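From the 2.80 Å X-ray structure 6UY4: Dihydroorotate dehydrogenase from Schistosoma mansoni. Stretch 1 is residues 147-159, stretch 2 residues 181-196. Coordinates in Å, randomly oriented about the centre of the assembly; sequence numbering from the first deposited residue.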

ATOM      1  N   GLY A 147       3.793  11.882  12.034  1.00 67.64           N
ATOM      2  CA  GLY A 147       5.185  11.856  12.427  1.00 70.95           C
ATOM      3  C   GLY A 147       5.610  10.501  12.966  1.00 71.66           C
ATOM      4  O   GLY A 147       4.800   9.611  13.234  1.00 66.08           O
ATOM      5  N   HIS A 148       6.927  10.355  13.126  1.00 70.66           N
ATOM      6  CA  HIS A 148       7.482   9.099  13.624  1.00 64.58           C
ATOM      7  C   HIS A 148       7.022   8.818  15.049  1.00 67.54           C
ATOM      8  O   HIS A 148       6.584   7.706  15.364  1.00 69.11           O
ATOM      9  CB  HIS A 148       9.008   9.133  13.557  1.00 67.02           C
ATOM     10  CG  HIS A 148       9.564   8.828  12.203  1.00 65.92           C
ATOM     11  ND1 HIS A 148       8.765   8.513  11.125  1.00 72.83           N
ATOM     12  CD2 HIS A 148      10.839   8.788  11.751  1.00 58.99           C
ATOM     13  CE1 HIS A 148       9.525   8.293  10.066  1.00 65.07           C
ATOM     14  NE2 HIS A 148      10.788   8.454  10.420  1.00 68.36           N
ATOM     15  N   ASP A 149       7.106   9.822  15.924  1.00 71.30           N
ATOM     16  CA  ASP A 149       6.872   9.593  17.347  1.00 74.50           C
ATOM     17  C   ASP A 149       5.417   9.238  17.632  1.00 74.35           C
ATOM     18  O   ASP A 149       5.140   8.333  18.428  1.00 66.45           O
ATOM     19  CB  ASP A 149       7.290  10.827  18.145  1.00 72.67           C
ATOM     20  CG  ASP A 149       8.756  11.165  17.968  1.00 72.82           C
ATOM     21  OD1 ASP A 149       9.440  10.462  17.195  1.00 71.69           O
ATOM     22  OD2 ASP A 149       9.226  12.133  18.602  1.00 73.16           O
ATOM     23  N   ALA A 150       4.474   9.940  16.998  1.00 78.97           N
ATOM     24  CA  ALA A 150       3.062   9.680  17.264  1.00 69.75           C
ATOM     25  C   ALA A 150       2.657   8.287  16.797  1.00 69.33           C
ATOM     26  O   ALA A 150       1.913   7.584  17.490  1.00 73.48           O
ATOM     27  CB  ALA A 150       2.196  10.746  16.595  1.00 64.35           C
ATOM     28  N   VAL A 151       3.141   7.868  15.625  1.00 69.50           N
ATOM     29  CA  VAL A 151       2.793   6.545  15.116  1.00 67.28           C
ATOM     30  C   VAL A 151       3.546   5.458  15.873  1.00 66.10           C
ATOM     31  O   VAL A 151       3.014   4.361  16.089  1.00 67.44           O
ATOM     32  CB  VAL A 151       3.060   6.473  13.601  1.00 68.54           C
ATOM     33  CG1 VAL A 151       2.655   5.114  13.047  1.00 60.75           C
ATOM     34  CG2 VAL A 151       2.313   7.584  12.880  1.00 69.05           C
ATOM     35  N   TYR A 152       4.782   5.736  16.295  1.00 69.24           N
ATOM     36  CA  TYR A 152       5.551   4.743  17.038  1.00 65.43           C
ATOM     37  C   TYR A 152       4.937   4.456  18.402  1.00 68.49           C
ATOM     38  O   TYR A 152       5.021   3.323  18.891  1.00 70.32           O
ATOM     39  CB  TYR A 152       7.001   5.207  17.195  1.00 66.03           C
ATOM     40  CG  TYR A 152       7.839   4.321  18.087  1.00 69.12           C
ATOM     41  CD1 TYR A 152       8.371   3.130  17.612  1.00 73.86           C
ATOM     42  CD2 TYR A 152       8.105   4.680  19.402  1.00 66.61           C
ATOM     43  CE1 TYR A 152       9.140   2.317  18.425  1.00 70.66           C
ATOM     44  CE2 TYR A 152       8.872   3.875  20.220  1.00 65.43           C
ATOM     45  CZ  TYR A 152       9.387   2.695  19.727  1.00 65.06           C
ATOM     46  OH  TYR A 152      10.152   1.890  20.539  1.00 70.35           O
ATOM     47  N   GLU A 153       4.319   5.459  19.031  1.00 72.54           N
ATOM     48  CA  GLU A 153       3.659   5.235  20.311  1.00 68.81           C
ATOM     49  C   GLU A 153       2.473   4.290  20.187  1.00 72.76           C
ATOM     50  O   GLU A 153       2.077   3.674  21.182  1.00 80.77           O
ATOM     51  CB  GLU A 153       3.206   6.568  20.913  1.00 71.57           C
ATOM     52  CG  GLU A 153       4.336   7.399  21.495  1.00 84.72           C
ATOM     53  CD  GLU A 153       5.000   6.724  22.680  1.00 90.50           C
ATOM     54  OE1 GLU A 153       4.286   6.068  23.470  1.00 85.99           O
ATOM     55  OE2 GLU A 153       6.236   6.842  22.819  1.00 89.01           O
ATOM     56  N   ARG A 154       1.903   4.158  18.991  1.00 68.29           N
ATOM     57  CA  ARG A 154       0.783   3.257  18.762  1.00 69.94           C
ATOM     58  C   ARG A 154       1.215   1.861  18.328  1.00 74.27           C
ATOM     59  O   ARG A 154       0.362   0.974  18.217  1.00 78.19           O
ATOM     60  CB  ARG A 154      -0.159   3.849  17.707  1.00 68.48           C
ATOM     61  CG  ARG A 154      -0.587   5.281  17.990  1.00 65.84           C
ATOM     62  CD  ARG A 154      -1.679   5.726  17.032  1.00 70.95           C
ATOM     63  NE  ARG A 154      -2.083   7.111  17.255  1.00 73.22           N
ATOM     64  CZ  ARG A 154      -1.700   8.134  16.497  1.00 71.36           C
ATOM     65  NH1 ARG A 154      -0.904   7.930  15.458  1.00 67.29           N
ATOM     66  NH2 ARG A 154      -2.118   9.362  16.775  1.00 78.80           N
ATOM     67  N   LEU A 155       2.511   1.642  18.088  1.00 66.58           N
ATOM     68  CA  LEU A 155       3.004   0.353  17.624  1.00 65.65           C
ATOM     69  C   LEU A 155       4.096  -0.243  18.502  1.00 74.88           C
ATOM     70  O   LEU A 155       4.627  -1.306  18.158  1.00 80.33           O
ATOM     71  CB  LEU A 155       3.540   0.470  16.187  1.00 63.51           C
ATOM     72  CG  LEU A 155       2.570   0.857  15.070  1.00 70.41           C
ATOM     73  CD1 LEU A 155       3.332   1.114  13.780  1.00 71.26           C
ATOM     74  CD2 LEU A 155       1.532  -0.232  14.866  1.00 73.49           C
ATOM     75  N   LYS A 156       4.445   0.395  19.622  1.00 73.40           N
ATOM     76  CA  LYS A 156       5.626  -0.025  20.369  1.00 73.01           C
ATOM     77  C   LYS A 156       5.406  -1.353  21.086  1.00 77.26           C
ATOM     78  O   LYS A 156       6.310  -2.197  21.125  1.00 77.08           O
ATOM     79  CB  LYS A 156       6.033   1.065  21.363  1.00 74.51           C
ATOM     80  CG  LYS A 156       4.907   1.558  22.258  1.00 81.55           C
ATOM     81  CD  LYS A 156       5.401   2.619  23.230  1.00 80.37           C
ATOM     82  N   ASP A 157       4.222  -1.562  21.658  1.00 80.64           N
ATOM     83  CA  ASP A 157       3.966  -2.758  22.452  1.00 79.30           C
ATOM     84  C   ASP A 157       3.696  -3.997  21.610  1.00 78.20           C
ATOM     85  O   ASP A 157       3.577  -5.089  22.177  1.00 79.67           O
ATOM     86  CB  ASP A 157       2.787  -2.520  23.401  1.00 84.43           C
ATOM     87  CG  ASP A 157       3.115  -1.525  24.496  1.00105.95           C
ATOM     88  OD1 ASP A 157       2.983  -0.307  24.258  1.00111.25           O
ATOM     89  OD2 ASP A 157       3.512  -1.964  25.596  1.00112.67           O
ATOM     90  N   ARG A 158       3.611  -3.861  20.288  1.00 81.92           N
ATOM     91  CA  ARG A 158       3.270  -4.951  19.393  1.00 75.45           C
ATOM     92  C   ARG A 158       2.017  -5.701  19.852  1.00 75.70           C
ATOM     93  O   ARG A 158       2.074  -6.900  20.153  1.00 74.16           O
ATOM     94  CB  ARG A 158       4.445  -5.919  19.242  1.00 70.50           C
ATOM     95  CG  ARG A 158       5.617  -5.366  18.449  1.00 64.34           C
ATOM     96  CD  ARG A 158       6.757  -6.372  18.380  1.00 64.34           C
ATOM     97  NE  ARG A 158       6.333  -7.651  17.817  1.00 64.76           N
ATOM     98  CZ  ARG A 158       6.397  -7.958  16.525  1.00 70.46           C
ATOM     99  NH1 ARG A 158       6.871  -7.079  15.654  1.00 74.22           N
ATOM    100  NH2 ARG A 158       5.987  -9.147  16.102  1.00 63.74           N
ATOM    101  N   PRO A 159       0.865  -5.023  19.917  1.00 76.53           N
ATOM    102  CA  PRO A 159      -0.356  -5.700  20.383  1.00 73.73           C
ATOM    103  C   PRO A 159      -0.898  -6.725  19.404  1.00 74.44           C
ATOM    104  O   PRO A 159      -1.757  -7.528  19.792  1.00 81.28           O
ATOM    105  CB  PRO A 159      -1.343  -4.542  20.574  1.00 80.38           C
ATOM    106  CG  PRO A 159      -0.899  -3.524  19.581  1.00 77.11           C
ATOM    107  CD  PRO A 159       0.603  -3.627  19.526  1.00 73.98           C
ATOM    108  N   ALA A 181      18.126  10.521   4.471  1.00 74.51           N
ATOM    109  CA  ALA A 181      18.256  10.553   5.924  1.00 73.59           C
ATOM    110  C   ALA A 181      16.912  10.308   6.600  1.00 72.11           C
ATOM    111  O   ALA A 181      16.853   9.689   7.669  1.00 65.39           O
ATOM    112  CB  ALA A 181      18.847  11.889   6.370  1.00 73.18           C
ATOM    113  N   ASP A 182      15.823  10.785   5.990  1.00 70.55           N
ATOM    114  CA  ASP A 182      14.496  10.534   6.542  1.00 68.89           C
ATOM    115  C   ASP A 182      14.144   9.054   6.477  1.00 67.46           C
ATOM    116  O   ASP A 182      13.569   8.506   7.425  1.00 70.86           O
ATOM    117  CB  ASP A 182      13.449  11.363   5.800  1.00 66.18           C
ATOM    118  CG  ASP A 182      13.605  12.850   6.043  1.00 74.23           C
ATOM    119  OD1 ASP A 182      14.691  13.270   6.498  1.00 82.12           O
ATOM    120  OD2 ASP A 182      12.638  13.597   5.788  1.00 75.54           O
ATOM    121  N   TYR A 183      14.477   8.393   5.366  1.00 66.71           N
ATOM    122  CA  TYR A 183      14.227   6.960   5.261  1.00 63.56           C
ATOM    123  C   TYR A 183      15.074   6.178   6.254  1.00 64.46           C
ATOM    124  O   TYR A 183      14.599   5.209   6.857  1.00 64.68           O
ATOM    125  CB  TYR A 183      14.492   6.481   3.833  1.00 61.75           C
ATOM    126  CG  TYR A 183      13.535   7.048   2.808  1.00 65.64           C
ATOM    127  CD1 TYR A 183      12.191   6.697   2.817  1.00 61.95           C
ATOM    128  CD2 TYR A 183      13.976   7.925   1.824  1.00 68.95           C
ATOM    129  CE1 TYR A 183      11.313   7.207   1.882  1.00 65.91           C
ATOM    130  CE2 TYR A 183      13.103   8.441   0.883  1.00 71.51           C
ATOM    131  CZ  TYR A 183      11.773   8.079   0.918  1.00 70.05           C
ATOM    132  OH  TYR A 183      10.900   8.587  -0.015  1.00 70.24           O
ATOM    133  N   VAL A 184      16.331   6.588   6.442  1.00 70.03           N
ATOM    134  CA  VAL A 184      17.196   5.923   7.414  1.00 67.22           C
ATOM    135  C   VAL A 184      16.655   6.116   8.826  1.00 60.47           C
ATOM    136  O   VAL A 184      16.655   5.184   9.639  1.00 62.18           O
ATOM    137  CB  VAL A 184      18.642   6.437   7.282  1.00 67.63           C
ATOM    138  CG1 VAL A 184      19.490   5.961   8.449  1.00 55.47           C
ATOM    139  CG2 VAL A 184      19.248   5.977   5.965  1.00 62.76           C
ATOM    140  N   ALA A 185      16.183   7.326   9.138  1.00 59.86           N
ATOM    141  CA  ALA A 185      15.600   7.573  10.453  1.00 57.84           C
ATOM    142  C   ALA A 185      14.372   6.700  10.680  1.00 64.29           C
ATOM    143  O   ALA A 185      14.147   6.210  11.793  1.00 59.40           O
ATOM    144  CB  ALA A 185      15.245   9.052  10.604  1.00 56.15           C
ATOM    145  N   GLY A 186      13.572   6.488   9.635  1.00 63.97           N
ATOM    146  CA  GLY A 186      12.422   5.609   9.765  1.00 65.45           C
ATOM    147  C   GLY A 186      12.817   4.162  10.002  1.00 67.91           C
ATOM    148  O   GLY A 186      12.179   3.458  10.790  1.00 66.70           O
ATOM    149  N   VAL A 187      13.867   3.697   9.321  1.00 67.06           N
ATOM    150  CA  VAL A 187      14.341   2.331   9.527  1.00 63.48           C
ATOM    151  C   VAL A 187      14.810   2.144  10.964  1.00 62.39           C
ATOM    152  O   VAL A 187      14.553   1.107  11.589  1.00 62.77           O
ATOM    153  CB  VAL A 187      15.456   1.988   8.520  1.00 63.52           C
ATOM    154  CG1 VAL A 187      16.025   0.608   8.807  1.00 66.08           C
ATOM    155  CG2 VAL A 187      14.929   2.056   7.098  1.00 64.85           C
ATOM    156  N   ARG A 188      15.495   3.147  11.515  1.00 68.37           N
ATOM    157  CA  ARG A 188      15.957   3.050  12.895  1.00 64.41           C
ATOM    158  C   ARG A 188      14.809   3.202  13.886  1.00 60.67           C
ATOM    159  O   ARG A 188      14.880   2.671  15.000  1.00 54.99           O
ATOM    160  CB  ARG A 188      17.035   4.102  13.162  1.00 51.19           C
ATOM    161  N   LYS A 189      13.746   3.911  13.502  1.00 66.14           N
ATOM    162  CA  LYS A 189      12.651   4.179  14.429  1.00 62.65           C
ATOM    163  C   LYS A 189      11.718   2.982  14.571  1.00 65.46           C
ATOM    164  O   LYS A 189      11.322   2.633  15.690  1.00 71.15           O
ATOM    165  CB  LYS A 189      11.864   5.408  13.970  1.00 64.71           C
ATOM    166  CG  LYS A 189      10.810   5.885  14.957  1.00 60.69           C
ATOM    167  CD  LYS A 189      11.449   6.519  16.183  1.00 65.66           C
ATOM    168  CE  LYS A 189      10.399   7.112  17.112  1.00 67.50           C
ATOM    169  NZ  LYS A 189      11.017   7.838  18.256  1.00 69.97           N
ATOM    170  N   PHE A 190      11.356   2.344  13.460  1.00 61.38           N
ATOM    171  CA  PHE A 190      10.377   1.265  13.466  1.00 62.66           C
ATOM    172  C   PHE A 190      10.985  -0.108  13.219  1.00 64.50           C
ATOM    173  O   PHE A 190      10.246  -1.098  13.194  1.00 67.42           O
ATOM    174  CB  PHE A 190       9.291   1.535  12.417  1.00 59.65           C
ATOM    175  CG  PHE A 190       8.557   2.828  12.623  1.00 62.12           C
ATOM    176  CD1 PHE A 190       7.514   2.909  13.531  1.00 64.03           C
ATOM    177  CD2 PHE A 190       8.905   3.959  11.904  1.00 61.83           C
ATOM    178  CE1 PHE A 190       6.835   4.097  13.721  1.00 66.94           C
ATOM    179  CE2 PHE A 190       8.229   5.151  12.089  1.00 63.67           C
ATOM    180  CZ  PHE A 190       7.192   5.220  12.999  1.00 63.15           C
ATOM    181  N   GLY A 191      12.304  -0.201  13.042  1.00 64.37           N
ATOM    182  CA  GLY A 191      12.920  -1.476  12.721  1.00 64.64           C
ATOM    183  C   GLY A 191      12.818  -2.517  13.816  1.00 70.38           C
ATOM    184  O   GLY A 191      12.932  -3.714  13.531  1.00 66.18           O
ATOM    185  N   GLU A 192      12.604  -2.093  15.060  1.00 71.17           N
ATOM    186  CA  GLU A 192      12.535  -3.028  16.176  1.00 69.16           C
ATOM    187  C   GLU A 192      11.126  -3.538  16.444  1.00 71.11           C
ATOM    188  O   GLU A 192      10.969  -4.643  16.976  1.00 74.42           O
ATOM    189  CB  GLU A 192      13.089  -2.375  17.446  1.00 66.49           C
ATOM    190  CG  GLU A 192      14.555  -1.981  17.362  1.00 70.63           C
ATOM    191  CD  GLU A 192      15.488  -3.174  17.412  1.00 73.02           C
ATOM    192  OE1 GLU A 192      15.032  -4.275  17.789  1.00 76.00           O
ATOM    193  OE2 GLU A 192      16.679  -3.011  17.076  1.00 75.48           O
ATOM    194  N   VAL A 193      10.101  -2.767  16.089  1.00 70.56           N
ATOM    195  CA  VAL A 193       8.724  -3.135  16.393  1.00 67.00           C
ATOM    196  C   VAL A 193       7.955  -3.636  15.174  1.00 68.01           C
ATOM    197  O   VAL A 193       6.980  -4.383  15.347  1.00 70.47           O
ATOM    198  CB  VAL A 193       7.965  -1.965  17.052  1.00 66.46           C
ATOM    199  CG1 VAL A 193       8.648  -1.552  18.347  1.00 66.20           C
ATOM    200  CG2 VAL A 193       7.861  -0.785  16.094  1.00 64.74           C
ATOM    201  N   ALA A 194       8.350  -3.259  13.962  1.00 66.80           N
ATOM    202  CA  ALA A 194       7.627  -3.653  12.764  1.00 64.18           C
ATOM    203  C   ALA A 194       8.085  -5.021  12.273  1.00 59.47           C
ATOM    204  O   ALA A 194       9.248  -5.401  12.424  1.00 62.88           O
ATOM    205  CB  ALA A 194       7.820  -2.621  11.652  1.00 62.00           C
ATOM    206  N   ASP A 195       7.148  -5.760  11.675  1.00 59.57           N
ATOM    207  CA  ASP A 195       7.500  -7.043  11.076  1.00 66.96           C
ATOM    208  C   ASP A 195       8.262  -6.858   9.770  1.00 65.50           C
ATOM    209  O   ASP A 195       9.140  -7.665   9.447  1.00 64.72           O
ATOM    210  CB  ASP A 195       6.244  -7.884  10.845  1.00 63.16           C
ATOM    211  CG  ASP A 195       5.572  -8.295  12.139  1.00 69.15           C
ATOM    212  OD1 ASP A 195       6.285  -8.483  13.148  1.00 68.09           O
ATOM    213  OD2 ASP A 195       4.330  -8.430  12.148  1.00 68.18           O
ATOM    214  N   TYR A 196       7.939  -5.814   9.009  1.00 63.21           N
ATOM    215  CA  TYR A 196       8.692  -5.478   7.811  1.00 60.01           C
ATOM    216  C   TYR A 196       8.576  -3.983   7.561  1.00 56.82           C
ATOM    217  O   TYR A 196       7.653  -3.321   8.040  1.00 59.23           O
ATOM    218  CB  TYR A 196       8.212  -6.277   6.588  1.00 61.91           C
ATOM    219  CG  TYR A 196       6.803  -5.963   6.130  1.00 68.19           C
ATOM    220  CD1 TYR A 196       6.563  -4.988   5.168  1.00 70.03           C
ATOM    221  CD2 TYR A 196       5.714  -6.657   6.641  1.00 64.09           C
ATOM    222  CE1 TYR A 196       5.280  -4.705   4.741  1.00 65.55           C
ATOM    223  CE2 TYR A 196       4.425  -6.381   6.217  1.00 63.23           C
ATOM    224  CZ  TYR A 196       4.216  -5.403   5.267  1.00 66.59           C
ATOM    225  OH  TYR A 196       2.939  -5.120   4.840  1.00 70.58           O
TER

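Two helices run side by side in nearly the same direction, crossing at -23° with their axes 10.7 Å apart at closest, and a tight fit between them is at a glycine. His148 is the knob: its imidazole sits among Ala185, Gly186, Lys189 and Phe190. Gly186 makes the hollow. His148 NE2 lies 3.3 Å from Gly186 CA, and a CB built on that glycine would stand 3.4 Å from the same nitrogen, at contact distance, with no room to spare. Phe190 closes the pocket by turning its ring edge to the face of His148, planes at 88°, with Phe190 CE2 3.5 Å from His148 ND1.

Phe190 is in turn a bump for the first helix. Its tip reaches between successive turns, Phe190 CZ 3.5 Å from His148 O and Phe190 CE1 3.7 Å from Tyr152 CB; a buried, apolar ring suits a place lined by Tyr152 CB and the backbone of His148 and Val151.

Past the helices, Val193 is the next bump. Its CG1 packs 3.9 Å from Tyr152 CE1 and 3.7 Å from Lys156 O, while Val193 CB meets Leu155 O at 3.6 Å.

Polar clasps finish the contact. On the exposed flank of the helices, Lys189 NZ makes a weak, salt-bridging hydrogen bond to Asp149 OD1 (3.2 Å). Past them, Arg158 NH1 donates to Val193 O (2.7 Å) and, in a salt bridge, to Asp195 OD1 (2.9 Å), which Arg158 NH2 also bonds (3.0 Å), its planar guanidinium meeting both acceptors edge-on. Arginine suits the place: two NH groups share one carboxylate oxygen while NH1 also reaches a backbone carbonyl.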